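Local coordinates for protein cellulase (Bacillus sp. BG-CS10, PDB 5E09) that probably hydrolyses beta-1,4-glucosidic bonds in cellulose, using a family 5 catalytic barrel followed by two beta modules, the last a family 46 carbohydrate-binding module, at residues Phe231-Ala236 and Gly273-Asp278; Ile361-His366 and Tyr386-Asp391; Asn412-Ala417 and His426-Asn431; Val432-Leu437 and Ser518-Glu523; Ala451-Asp456 and Pro488-Gly493. All coordinates share one frame; numbering follows the deposited sequence.

Contact 1: residues Phe231-Ala236 and Gly273-Asp278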
# COMPACT_ATOMS: atom_id res chain seq x y z
N PHE A 231 9.22 0.50 -7.78
CA PHE A 231 9.25 1.41 -6.64
C PHE A 231 8.49 0.83 -5.45
O PHE A 231 8.94 0.94 -4.31
CB PHE A 231 8.66 2.77 -7.01
CG PHE A 231 8.40 3.66 -5.83
CD1 PHE A 231 9.45 4.27 -5.15
CD2 PHE A 231 7.11 3.88 -5.38
CE1 PHE A 231 9.21 5.07 -4.05
CE2 PHE A 231 6.86 4.69 -4.29
CZ PHE A 231 7.91 5.28 -3.62
N SER A 232 7.36 0.19 -5.72
CA SER A 232 6.48 -0.26 -4.65
C SER A 232 7.11 -1.37 -3.82
O SER A 232 6.77 -1.53 -2.65
CB SER A 232 5.14 -0.73 -5.22
OG SER A 232 5.30 -1.89 -6.01
N VAL A 233 8.03 -2.15 -4.40
CA VAL A 233 8.71 -3.20 -3.65
C VAL A 233 10.20 -2.89 -3.47
O VAL A 233 10.93 -3.70 -2.89
CB VAL A 233 8.58 -4.59 -4.32
CG1 VAL A 233 7.11 -4.98 -4.49
CG2 VAL A 233 9.31 -4.62 -5.66
N ASN A 234 10.63 -1.73 -3.96
CA ASN A 234 12.02 -1.28 -3.83
C ASN A 234 13.00 -2.29 -4.45
O ASN A 234 13.72 -2.99 -3.74
CB ASN A 234 12.40 -1.03 -2.37
CG ASN A 234 13.74 -0.28 -2.21
OD1 ASN A 234 14.53 -0.18 -3.15
ND2 ASN A 234 14.00 0.22 -1.01
N VAL A 235 13.01 -2.32 -5.78
CA VAL A 235 13.91 -3.19 -6.52
C VAL A 235 14.35 -2.45 -7.79
O VAL A 235 13.72 -1.46 -8.17
CB VAL A 235 13.22 -4.53 -6.89
CG1 VAL A 235 12.19 -4.31 -7.99
CG2 VAL A 235 14.25 -5.58 -7.29
N ALA A 236 15.43 -2.92 -8.41
CA ALA A 236 15.96 -2.36 -9.65
C ALA A 236 16.39 -0.90 -9.52
O ALA A 236 16.58 -0.22 -10.53
CB ALA A 236 14.95 -2.50 -10.77
N GLY A 273 -2.25 1.12 -1.71
CA GLY A 273 -1.16 1.05 -0.77
C GLY A 273 0.10 0.90 -1.58
O GLY A 273 0.14 1.26 -2.76
N LEU A 274 1.15 0.38 -0.96
CA LEU A 274 2.35 0.01 -1.71
C LEU A 274 2.61 -1.47 -1.46
O LEU A 274 2.52 -1.94 -0.33
CB LEU A 274 3.55 0.87 -1.29
CG LEU A 274 3.53 2.32 -1.76
CD1 LEU A 274 4.60 3.13 -1.04
CD2 LEU A 274 3.73 2.40 -3.27
N LEU A 275 2.90 -2.20 -2.54
CA LEU A 275 3.07 -3.65 -2.48
C LEU A 275 4.08 -4.06 -1.41
O LEU A 275 3.85 -5.00 -0.64
CB LEU A 275 3.50 -4.18 -3.84
CG LEU A 275 3.00 -5.57 -4.21
CD1 LEU A 275 1.49 -5.54 -4.31
CD2 LEU A 275 3.63 -6.03 -5.51
N GLY A 276 5.20 -3.34 -1.36
CA GLY A 276 6.26 -3.61 -0.40
C GLY A 276 5.80 -3.66 1.05
O GLY A 276 6.46 -4.30 1.88
N PHE A 277 4.69 -3.00 1.36
CA PHE A 277 4.14 -3.02 2.71
C PHE A 277 3.82 -4.44 3.19
O PHE A 277 3.75 -4.68 4.40
CB PHE A 277 2.88 -2.16 2.81
CG PHE A 277 3.15 -0.67 2.79
CD1 PHE A 277 4.44 -0.18 2.78
CD2 PHE A 277 2.09 0.23 2.78
CE1 PHE A 277 4.69 1.18 2.76
CE2 PHE A 277 2.33 1.59 2.76
CZ PHE A 277 3.63 2.07 2.75
N ASP A 278 3.63 -5.37 2.26
CA ASP A 278 3.40 -6.76 2.65
C ASP A 278 4.62 -7.32 3.38
O ASP A 278 4.49 -8.06 4.35
CB ASP A 278 3.06 -7.61 1.42
CG ASP A 278 1.63 -7.38 0.94
OD1 ASP A 278 0.80 -6.91 1.76
OD2 ASP A 278 1.34 -7.66 -0.24
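The ring of F231 meets L274 through CE2, approached obliquely, 4.0 Å from L274 CD2, and a second ring takes the other end of the same leucine. Over the centre of the F277 ring stands L274 CB, 4.1 Å above the plane, while the ring of H315 meets F277 as well. L274 is therefore a spacer between two aromatic rings. Its CG lies anti to the carbonyl carbon (chi1 -72°), and beyond it CD2 also touches S232 CB at 3.9 Å. V233 CG1 rests against L275 CB at 3.8 Å, the two side chains lying side by side.

A single backbone bond stitches the segments together, from G276 N to S232 O at 2.7 Å. It is bent, with 136° at the hydrogen, and the donor stands above the carbonyl plane, 44° out of it. Glycine suits this closeness, since a CB at G276 would fall 2.4 Å from S232 O. The hydroxyl of S232 brushes L275 CB at 3.6 Å, but its polar partner is W229 O, one turn back.

In the fold, helix 229-232 ends in a Schellman motif at N234. It belongs to the loop after strand 219-225 of the eight-stranded barrel, and G273-D278 follows the next strand, 267-272. The contact thus joins two neighbouring loops at the C-terminal ends of barrel strands, the side that carries the active site in this fold. Helix 286-302 packs on L274 and F277 through F293, and backbone bonds from N234 to F482 and A236 to F479 tie the loop to the C-terminal carbohydrate-binding module.

Contact 2: residues Ile361-His366 and Tyr386-Asp391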
# COMPACT_ATOMS: atom_id res chain seq x y z
N ILE A 361 18.10 23.04 0.46
CA ILE A 361 17.09 21.99 0.43
C ILE A 361 16.00 22.36 -0.57
O ILE A 361 15.35 23.40 -0.43
CB ILE A 361 16.42 21.77 1.80
CG1 ILE A 361 17.45 21.43 2.88
CG2 ILE A 361 15.37 20.67 1.71
CD1 ILE A 361 16.99 21.76 4.27
N GLN A 362 15.78 21.51 -1.56
CA GLN A 362 14.79 21.80 -2.59
C GLN A 362 13.39 21.45 -2.09
O GLN A 362 13.10 20.30 -1.78
CB GLN A 362 15.12 21.04 -3.88
CG GLN A 362 14.13 21.25 -5.01
CD GLN A 362 14.14 22.67 -5.55
OE1 GLN A 362 13.10 23.32 -5.61
NE2 GLN A 362 15.32 23.16 -5.93
N LEU A 363 12.54 22.46 -2.01
CA LEU A 363 11.14 22.27 -1.64
C LEU A 363 10.30 22.03 -2.89
O LEU A 363 10.63 22.53 -3.97
CB LEU A 363 10.62 23.50 -0.89
CG LEU A 363 10.53 23.47 0.64
CD1 LEU A 363 11.72 22.75 1.28
CD2 LEU A 363 10.41 24.90 1.16
N HIS A 364 9.24 21.25 -2.75
CA HIS A 364 8.22 21.13 -3.79
C HIS A 364 6.94 21.71 -3.23
O HIS A 364 6.20 21.02 -2.53
CB HIS A 364 7.99 19.68 -4.22
CG HIS A 364 9.24 18.93 -4.55
ND1 HIS A 364 10.20 19.43 -5.41
CD2 HIS A 364 9.67 17.71 -4.16
CE1 HIS A 364 11.18 18.55 -5.51
NE2 HIS A 364 10.88 17.50 -4.77
N LEU A 365 6.68 22.98 -3.53
CA LEU A 365 5.63 23.72 -2.85
C LEU A 365 4.23 23.25 -3.25
O LEU A 365 3.29 23.35 -2.45
CB LEU A 365 5.79 25.22 -3.11
CG LEU A 365 7.02 25.82 -2.44
CD1 LEU A 365 7.19 27.28 -2.84
CD2 LEU A 365 6.95 25.69 -0.92
N HIS A 366 4.10 22.75 -4.47
CA HIS A 366 2.82 22.26 -4.99
C HIS A 366 1.70 23.30 -4.83
O HIS A 366 0.58 22.97 -4.44
CB HIS A 366 2.41 20.95 -4.28
CG HIS A 366 3.35 19.81 -4.53
ND1 HIS A 366 3.60 18.84 -3.58
CD2 HIS A 366 4.09 19.48 -5.61
CE1 HIS A 366 4.46 17.96 -4.07
NE2 HIS A 366 4.77 18.33 -5.30
N TYR A 386 17.36 30.46 9.28
CA TYR A 386 17.05 29.97 7.94
C TYR A 386 16.65 31.05 6.95
O TYR A 386 16.22 32.14 7.33
CB TYR A 386 15.95 28.91 8.02
CG TYR A 386 14.56 29.44 8.32
CD1 TYR A 386 14.13 29.62 9.63
CD2 TYR A 386 13.67 29.71 7.29
CE1 TYR A 386 12.86 30.09 9.91
CE2 TYR A 386 12.39 30.18 7.56
CZ TYR A 386 11.99 30.36 8.87
OH TYR A 386 10.72 30.82 9.14
N GLU A 387 16.77 30.73 5.66
CA GLU A 387 16.40 31.65 4.58
C GLU A 387 15.61 30.89 3.51
O GLU A 387 15.71 29.67 3.42
CB GLU A 387 17.64 32.29 3.94
CG GLU A 387 18.72 32.76 4.91
CD GLU A 387 20.00 33.20 4.21
OE1 GLU A 387 20.03 33.16 2.96
OE2 GLU A 387 20.97 33.58 4.90
N LEU A 388 14.84 31.61 2.71
CA LEU A 388 14.11 30.98 1.61
C LEU A 388 14.26 31.77 0.32
O LEU A 388 13.75 32.88 0.20
CB LEU A 388 12.63 30.84 1.95
CG LEU A 388 11.80 30.13 0.88
CD1 LEU A 388 12.00 28.61 0.94
CD2 LEU A 388 10.32 30.49 0.96
N ALA A 389 14.96 31.20 -0.66
CA ALA A 389 15.05 31.81 -1.99
C ALA A 389 14.16 31.05 -2.97
O ALA A 389 14.52 29.96 -3.42
CB ALA A 389 16.50 31.84 -2.48
N GLY A 390 13.01 31.62 -3.27
CA GLY A 390 12.10 30.96 -4.17
C GLY A 390 11.45 29.78 -3.49
O GLY A 390 10.47 29.92 -2.76
N ASP A 391 11.99 28.59 -3.75
CA ASP A 391 11.45 27.35 -3.23
C ASP A 391 12.61 26.60 -2.62
O ASP A 391 12.49 25.44 -2.23
CB ASP A 391 10.81 26.53 -4.34
CG ASP A 391 11.79 26.16 -5.43
OD1 ASP A 391 12.98 26.54 -5.32
OD2 ASP A 391 11.38 25.49 -6.40
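L363 and D391 make the central link, a backbone bond from L363 N to D391 O. It belongs to the antiparallel sheet of the X2 module, where strand 359-364 pairs with the strand that begins just after D391. The bond is 3.0 Å long, and its donor lies nearly along the C=O axis (164°). Around it are three side-chain meetings. L365 CD1 packs on D391 CB at 4.0 Å. L363 CD2 reaches L388 CD1, also at 4.0 Å, the two leucines crossing at about a right angle. In the third, the amide of Q362 lies near the carboxylate of D391. The carboxylate owes its place to the first torsion of D391, chi1 60°, which sets CG between the backbone N and the carbonyl carbon. An alanine here would keep the contact of CB with L365, but the loss of the carboxylate would probably take a polar group from beside the end of Q362 and leave that end freer to turn.

One shell further out, the turn through G390, with its positive phi, carries the chain from strand 386-389 into strand 392-395, which lies between the contact's two strands in the sheet. L393 and A343 pack on L363, and V392 packs on Q362. On the turn itself, G390 O comes 4.2 Å from L365 CD1.

Contact 3: residues Asn412-Ala417 and His426-Asn431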
# COMPACT_ATOMS: atom_id res chain seq x y z
N ASN A 412 19.41 14.12 15.44
CA ASN A 412 19.68 15.01 16.53
C ASN A 412 18.57 15.99 16.74
O ASN A 412 18.47 16.58 17.76
CB ASN A 412 20.96 15.80 16.27
CG ASN A 412 22.21 14.99 16.45
OD1 ASN A 412 23.28 15.53 16.44
ND2 ASN A 412 22.09 13.72 16.61
N ALA A 413 17.74 16.17 15.75
CA ALA A 413 16.61 17.11 15.80
C ALA A 413 15.62 16.92 14.67
O ALA A 413 15.92 16.26 13.69
CB ALA A 413 17.11 18.57 15.79
N VAL A 414 14.44 17.49 14.83
CA VAL A 414 13.41 17.47 13.79
C VAL A 414 12.97 18.90 13.47
O VAL A 414 12.44 19.60 14.33
CB VAL A 414 12.20 16.62 14.20
CG1 VAL A 414 11.08 16.76 13.19
CG2 VAL A 414 12.61 15.16 14.38
N ILE A 415 13.22 19.33 12.24
CA ILE A 415 12.83 20.65 11.79
C ILE A 415 11.52 20.57 11.02
O ILE A 415 11.45 19.94 9.96
CB ILE A 415 13.90 21.30 10.90
CG1 ILE A 415 15.26 21.29 11.62
CG2 ILE A 415 13.50 22.72 10.51
CD1 ILE A 415 16.41 21.74 10.75
N THR A 416 10.49 21.21 11.55
CA THR A 416 9.15 21.17 10.99
C THR A 416 8.87 22.38 10.09
O THR A 416 8.84 23.51 10.55
CB THR A 416 8.09 21.13 12.10
OG1 THR A 416 8.35 20.02 12.98
CG2 THR A 416 6.69 21.00 11.51
N ALA A 417 8.67 22.12 8.80
CA ALA A 417 8.28 23.16 7.86
C ALA A 417 6.77 23.30 7.82
O ALA A 417 6.04 22.31 7.66
CB ALA A 417 8.83 22.86 6.47
N HIS A 426 8.36 17.18 7.80
CA HIS A 426 9.31 17.00 8.89
C HIS A 426 10.67 16.55 8.42
O HIS A 426 10.85 15.41 8.00
CB HIS A 426 8.76 16.01 9.91
CG HIS A 426 7.45 16.41 10.49
ND1 HIS A 426 6.25 16.19 9.85
CD2 HIS A 426 7.14 17.05 11.65
CE1 HIS A 426 5.26 16.66 10.58
NE2 HIS A 426 5.78 17.19 11.68
N PHE A 427 11.65 17.45 8.49
CA PHE A 427 13.03 17.10 8.23
C PHE A 427 13.67 16.43 9.44
O PHE A 427 13.64 16.98 10.54
CB PHE A 427 13.85 18.33 7.84
CG PHE A 427 13.40 18.98 6.57
CD1 PHE A 427 13.64 18.38 5.35
CD2 PHE A 427 12.74 20.20 6.59
CE1 PHE A 427 13.24 18.97 4.17
CE2 PHE A 427 12.33 20.80 5.42
CZ PHE A 427 12.58 20.19 4.20
N GLN A 428 14.26 15.26 9.22
CA GLN A 428 15.08 14.62 10.23
C GLN A 428 16.52 15.11 10.06
O GLN A 428 17.13 14.92 9.00
CB GLN A 428 15.02 13.09 10.10
CG GLN A 428 13.61 12.53 9.91
CD GLN A 428 12.75 12.60 11.16
OE1 GLN A 428 13.17 12.17 12.24
NE2 GLN A 428 11.54 13.12 11.03
N LEU A 429 17.06 15.76 11.08
CA LEU A 429 18.43 16.25 11.03
C LEU A 429 19.39 15.14 11.47
O LEU A 429 19.57 14.90 12.67
CB LEU A 429 18.59 17.50 11.91
CG LEU A 429 19.95 18.17 12.02
CD1 LEU A 429 20.56 18.42 10.64
CD2 LEU A 429 19.82 19.48 12.79
N GLN A 430 20.00 14.48 10.49
CA GLN A 430 20.86 13.33 10.75
C GLN A 430 22.34 13.70 10.87
O GLN A 430 22.93 14.18 9.92
CB GLN A 430 20.70 12.28 9.64
CG GLN A 430 19.28 11.77 9.41
CD GLN A 430 18.71 11.05 10.62
OE1 GLN A 430 17.75 11.51 11.23
NE2 GLN A 430 19.31 9.92 10.98
N ASN A 431 22.92 13.46 12.05
CA ASN A 431 24.37 13.52 12.20
C ASN A 431 24.97 12.19 11.78
O ASN A 431 24.79 11.19 12.46
CB ASN A 431 24.77 13.85 13.65
CG ASN A 431 26.20 14.38 13.77
OD1 ASN A 431 26.82 14.76 12.78
ND2 ASN A 431 26.72 14.41 15.00
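F427 and I415 face each other as a hydrogen-bonded pair in the antiparallel hairpin of strands 410-419 and 425-432, part of the X2 module. F427 CB lies 3.6 Å from I415 O, with I415 CB a little farther off. CG is anti to the carbonyl carbon (chi1 -64°), and from there the ring runs past the partner strand: CD2 also sits 3.6 Å from I415 O, and CE2 reaches A417 CB at 4.2 Å. Beyond the hairpin the ring is received by I348 and L393; within it, W425 makes an edge-to-face pair. The ring thus reaches into the apolar interior between two sheets.

The two strand segments run antiparallel, 157° between their directions, with axes 4.7 Å apart at closest approach. I415 and F427 exchange two bonds, each 2.9 Å between the N of one and the O of the other, and F427 O also receives a CA-H contact from V414. On the opposite face of the sheet from F427, V414 lies beside Q428, and T416 runs alongside H426, pointing the same way, with OG1 3.5 Å from H426 CD2.

Toward the other end, N412 N gives an almost straight bond (170°) to L429 O. The two asparagines beyond it turn their amide groups to other partners, N412 to E408 and T405, N431 to D352 and E408. Between themselves they touch by N412 OD1 against N431 CB, at 3.6 Å.

Contact 4: residues Val432-Leu437 and Ser518-Glu523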
# COMPACT_ATOMS: atom_id res chain seq x y z
N VAL A 432 25.68 12.16 10.66
CA VAL A 432 26.20 10.89 10.18
C VAL A 432 27.72 10.84 10.15
O VAL A 432 28.41 11.86 10.15
CB VAL A 432 25.69 10.57 8.76
CG1 VAL A 432 24.17 10.50 8.75
CG2 VAL A 432 26.19 11.59 7.76
N ASP A 433 28.22 9.61 10.17
CA ASP A 433 29.58 9.32 9.79
C ASP A 433 29.51 8.29 8.66
O ASP A 433 28.45 7.72 8.39
CB ASP A 433 30.37 8.78 10.97
CG ASP A 433 31.76 9.36 11.05
OD1 ASP A 433 32.45 9.41 10.00
OD2 ASP A 433 32.16 9.77 12.17
N GLU A 434 30.63 8.06 8.00
CA GLU A 434 30.68 7.05 6.95
C GLU A 434 30.40 5.67 7.54
O GLU A 434 31.13 5.22 8.43
CB GLU A 434 32.03 7.07 6.26
CG GLU A 434 32.20 5.98 5.22
CD GLU A 434 33.67 5.69 4.93
OE1 GLU A 434 34.44 5.45 5.88
OE2 GLU A 434 34.05 5.72 3.74
N PRO A 435 29.35 4.99 7.04
CA PRO A 435 28.99 3.66 7.55
C PRO A 435 30.09 2.62 7.32
O PRO A 435 30.84 2.71 6.35
CB PRO A 435 27.71 3.31 6.77
CG PRO A 435 27.75 4.16 5.55
CD PRO A 435 28.47 5.42 5.94
N THR A 436 30.17 1.64 8.21
CA THR A 436 31.26 0.67 8.23
C THR A 436 30.75 -0.76 8.40
O THR A 436 29.86 -1.02 9.21
CB THR A 436 32.26 1.00 9.37
OG1 THR A 436 32.82 2.30 9.15
CG2 THR A 436 33.39 -0.01 9.45
N LEU A 437 31.32 -1.69 7.64
CA LEU A 437 30.98 -3.10 7.77
C LEU A 437 32.18 -3.91 8.25
O LEU A 437 33.32 -3.46 8.14
CB LEU A 437 30.47 -3.65 6.44
CG LEU A 437 29.31 -2.86 5.83
CD1 LEU A 437 29.03 -3.36 4.43
CD2 LEU A 437 28.08 -2.98 6.72
N SER A 518 22.45 8.94 2.59
CA SER A 518 23.39 10.05 2.64
C SER A 518 24.05 10.28 1.28
O SER A 518 24.52 11.37 0.98
CB SER A 518 24.46 9.79 3.68
OG SER A 518 25.34 8.79 3.21
N GLY A 519 24.09 9.22 0.47
CA GLY A 519 24.83 9.24 -0.77
C GLY A 519 26.03 8.31 -0.69
O GLY A 519 26.64 7.99 -1.71
N GLU A 520 26.38 7.88 0.52
CA GLU A 520 27.50 6.97 0.71
C GLU A 520 27.25 5.61 0.06
O GLU A 520 26.11 5.14 -0.01
CB GLU A 520 27.80 6.76 2.20
CG GLU A 520 28.51 7.93 2.85
CD GLU A 520 29.92 8.13 2.32
OE1 GLU A 520 30.57 7.13 1.95
OE2 GLU A 520 30.36 9.30 2.27
N MSE A 521 28.31 5.00 -0.43
CA MSE A 521 28.23 3.65 -0.95
C MSE A 521 29.32 2.81 -0.31
O MSE A 521 30.47 3.23 -0.26
CB MSE A 521 28.36 3.63 -2.47
CG MSE A 521 27.34 4.49 -3.18
SE MSE A 521 27.45 4.23 -5.10
CE MSE A 521 26.41 5.78 -5.67
N VAL A 522 28.96 1.64 0.20
CA VAL A 522 29.95 0.79 0.85
C VAL A 522 30.06 -0.55 0.12
O VAL A 522 29.05 -1.21 -0.15
CB VAL A 522 29.61 0.57 2.33
CG1 VAL A 522 30.73 -0.19 3.03
CG2 VAL A 522 29.38 1.91 3.01
N GLU A 523 31.29 -0.94 -0.20
CA GLU A 523 31.55 -2.17 -0.92
C GLU A 523 31.80 -3.30 0.07
O GLU A 523 32.34 -3.07 1.16
CB GLU A 523 32.74 -2.02 -1.86
CG GLU A 523 32.56 -0.95 -2.93
CD GLU A 523 31.68 -1.42 -4.08
OE1 GLU A 523 31.61 -2.65 -4.32
OE2 GLU A 523 31.07 -0.56 -4.75
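E520, which meets both E434 and P435 across this contact, is positioned through S518 OG, an oxygen gripped by two groups. E520 N donates to it at 3.0 Å in an ST turn, and D456 OD2 is its other partner. E520 CG, anti to the carbonyl carbon (chi1 -75°), rests 4.0 Å from P435 CD, and the bend at chi2 then turns the carboxylate toward E434. Its OE1 lies 3.8 Å from E434 CG and 4.2 Å from E434 OE2. The two glutamates cross at about a right angle, their carboxylates 87° apart in plane, and the closeness of like charges is probably eased by the salt bridge of E520 OE2 with R351.

Past the acids the contact becomes apolar, and V522 divides its two methyls between two partners. CG2 touches P435 CG at 3.8 Å and lies 3.7 Å from P435 O. CG1 turns to L437, with 3.9 Å to L437 CD1. F516 backs both P435 and V522, and F514 backs L437.

Strands 436-443 and 521-529 are not neighbours, since strand 532-536 lies between them in the order of the sheet. The residues at and just before their starts meet through side chains, apolar groups packed together and the carboxylates at one end. For side chains to meet across an intervening strand the sheet must curve strongly, consistent with the curved antiparallel sheet of a family 46 carbohydrate-binding module.

Contact 5: residues Ala451-Asp456 and Pro488-Gly493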
# COMPACT_ATOMS: atom_id res chain seq x y z
N ALA A 451 27.35 -4.35 11.26
CA ALA A 451 27.29 -3.05 10.60
C ALA A 451 27.36 -1.90 11.59
O ALA A 451 26.69 -1.90 12.62
CB ALA A 451 26.01 -2.95 9.78
N HIS A 452 28.20 -0.92 11.26
CA HIS A 452 28.20 0.34 11.97
C HIS A 452 27.51 1.36 11.08
O HIS A 452 28.13 1.94 10.19
CB HIS A 452 29.63 0.78 12.32
CG HIS A 452 30.36 -0.18 13.20
ND1 HIS A 452 30.09 -0.31 14.55
CD2 HIS A 452 31.35 -1.06 12.93
CE1 HIS A 452 30.88 -1.23 15.07
NE2 HIS A 452 31.66 -1.70 14.11
N PHE A 453 26.22 1.55 11.31
CA PHE A 453 25.40 2.40 10.45
C PHE A 453 25.76 3.87 10.60
O PHE A 453 25.61 4.66 9.65
CB PHE A 453 23.91 2.18 10.74
CG PHE A 453 23.41 0.81 10.32
CD1 PHE A 453 23.24 0.50 8.98
CD2 PHE A 453 23.12 -0.15 11.27
CE1 PHE A 453 22.78 -0.74 8.60
CE2 PHE A 453 22.66 -1.40 10.89
CZ PHE A 453 22.49 -1.70 9.56
N ASN A 454 26.22 4.24 11.79
CA ASN A 454 26.70 5.60 12.05
C ASN A 454 25.71 6.69 11.65
O ASN A 454 26.08 7.66 11.00
CB ASN A 454 28.03 5.82 11.33
CG ASN A 454 29.14 4.95 11.89
OD1 ASN A 454 29.08 4.55 13.06
ND2 ASN A 454 30.15 4.66 11.08
N GLY A 455 24.45 6.52 12.03
CA GLY A 455 23.42 7.51 11.74
C GLY A 455 22.90 7.50 10.31
O GLY A 455 22.06 8.31 9.95
N ASP A 456 23.39 6.56 9.50
CA ASP A 456 22.97 6.49 8.11
C ASP A 456 21.94 5.37 7.92
O ASP A 456 21.72 4.57 8.82
CB ASP A 456 24.18 6.27 7.21
CG ASP A 456 24.03 6.93 5.85
OD1 ASP A 456 22.88 7.21 5.45
OD2 ASP A 456 25.06 7.15 5.19
N PRO A 488 18.37 -4.45 6.59
CA PRO A 488 19.02 -3.68 7.65
C PRO A 488 18.30 -3.87 8.98
O PRO A 488 17.11 -3.57 9.08
CB PRO A 488 18.90 -2.23 7.17
CG PRO A 488 18.58 -2.32 5.71
CD PRO A 488 17.83 -3.60 5.52
N VAL A 489 19.02 -4.37 9.98
CA VAL A 489 18.51 -4.48 11.34
C VAL A 489 19.29 -3.50 12.21
O VAL A 489 20.41 -3.80 12.67
CB VAL A 489 18.64 -5.92 11.90
CG1 VAL A 489 17.76 -6.09 13.13
CG2 VAL A 489 18.29 -6.95 10.83
N TYR A 490 18.71 -2.32 12.42
CA TYR A 490 19.40 -1.21 13.07
C TYR A 490 19.57 -1.44 14.57
O TYR A 490 20.62 -1.15 15.13
CB TYR A 490 18.65 0.11 12.82
CG TYR A 490 18.64 0.50 11.36
CD1 TYR A 490 19.77 1.02 10.76
CD2 TYR A 490 17.50 0.32 10.58
CE1 TYR A 490 19.78 1.36 9.42
CE2 TYR A 490 17.50 0.65 9.24
CZ TYR A 490 18.64 1.18 8.67
OH TYR A 490 18.65 1.52 7.33
N ASP A 491 18.54 -1.99 15.20
CA ASP A 491 18.57 -2.25 16.64
C ASP A 491 19.53 -3.39 17.00
O ASP A 491 19.83 -3.61 18.18
CB ASP A 491 17.16 -2.56 17.15
CG ASP A 491 16.39 -3.48 16.22
OD1 ASP A 491 16.10 -3.05 15.07
OD2 ASP A 491 16.09 -4.62 16.62
N LYS A 492 20.01 -4.13 16.00
CA LYS A 492 20.98 -5.19 16.26
C LYS A 492 22.30 -4.91 15.56
O LYS A 492 23.22 -5.74 15.59
CB LYS A 492 20.41 -6.55 15.84
CG LYS A 492 19.23 -7.01 16.70
CD LYS A 492 19.10 -8.52 16.74
CE LYS A 492 18.75 -9.09 15.38
NZ LYS A 492 18.62 -10.57 15.42
N GLY A 493 22.40 -3.73 14.94
CA GLY A 493 23.60 -3.32 14.24
C GLY A 493 24.11 -4.32 13.23
O GLY A 493 25.28 -4.71 13.26
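F453, Y490 and G493 bury the most surface here, and the two rings form an edge-to-face pair inside the C-terminal carbohydrate-binding module. F453 opens a type I' turn that runs to D456 and is closed by the bond from D456 N to F453 O. Its CG lies anti to the carbonyl carbon (chi1 -69°), and the ring is covered on both faces. Over the centre of one stands Y490 CD1, 3.5 Å above the plane. On the opposite face A451 CB sits 3.7 Å from the plane, offset toward the rim. The ring centroids are 4.5 Å apart and the planes meet at 53°, so the tyrosine edge comes down at a tilt.

At the edge of F453, near the ring plane, G493 CA lies 4.0 Å from F453 CE2. Further neighbours are V489 O, 3.7 Å from the same CE2, and P488 CB, which reaches F453 CZ at 4.3 Å. An alanine at F453 would probably leave the Y490 edge without a face to rest on and open a gap between it and A451 CB.

Y490 is fixed at its far end by the bond of its hydroxyl with V458 N, and D456 O lies 3.8 Å from Y490 CE1. Its backbone O in turn receives G493 N, which closes the bend that leads into strand 494-497. G493, at positive phi, then joins strand 447-452: A451 N gives a 2.9 Å bond to G493 O, its nitrogen 45° out of the carbonyl plane.

How the contacts relate
The five contacts sample three modules in series. Contact 1 lies on loops at the C-terminal side of the catalytic barrel, where the active site of this fold sits, and its N234 and A236 bond to the last module; contact 5 comes nearest, about 8 Å between closest atoms. Contacts 2 and 3 share one interior, where I361 CG2 packs 3.7 Å from F427 CE1. Contacts 3 and 4 adjoin in sequence, one module's strand leading through a three-residue link into the next module. Contact 5 is nested within the loop closed by contact 4, 11 Å away between centres, sharing its sheet. A weak hydrogen bond from Q430 to G455 links contacts 3 and 5.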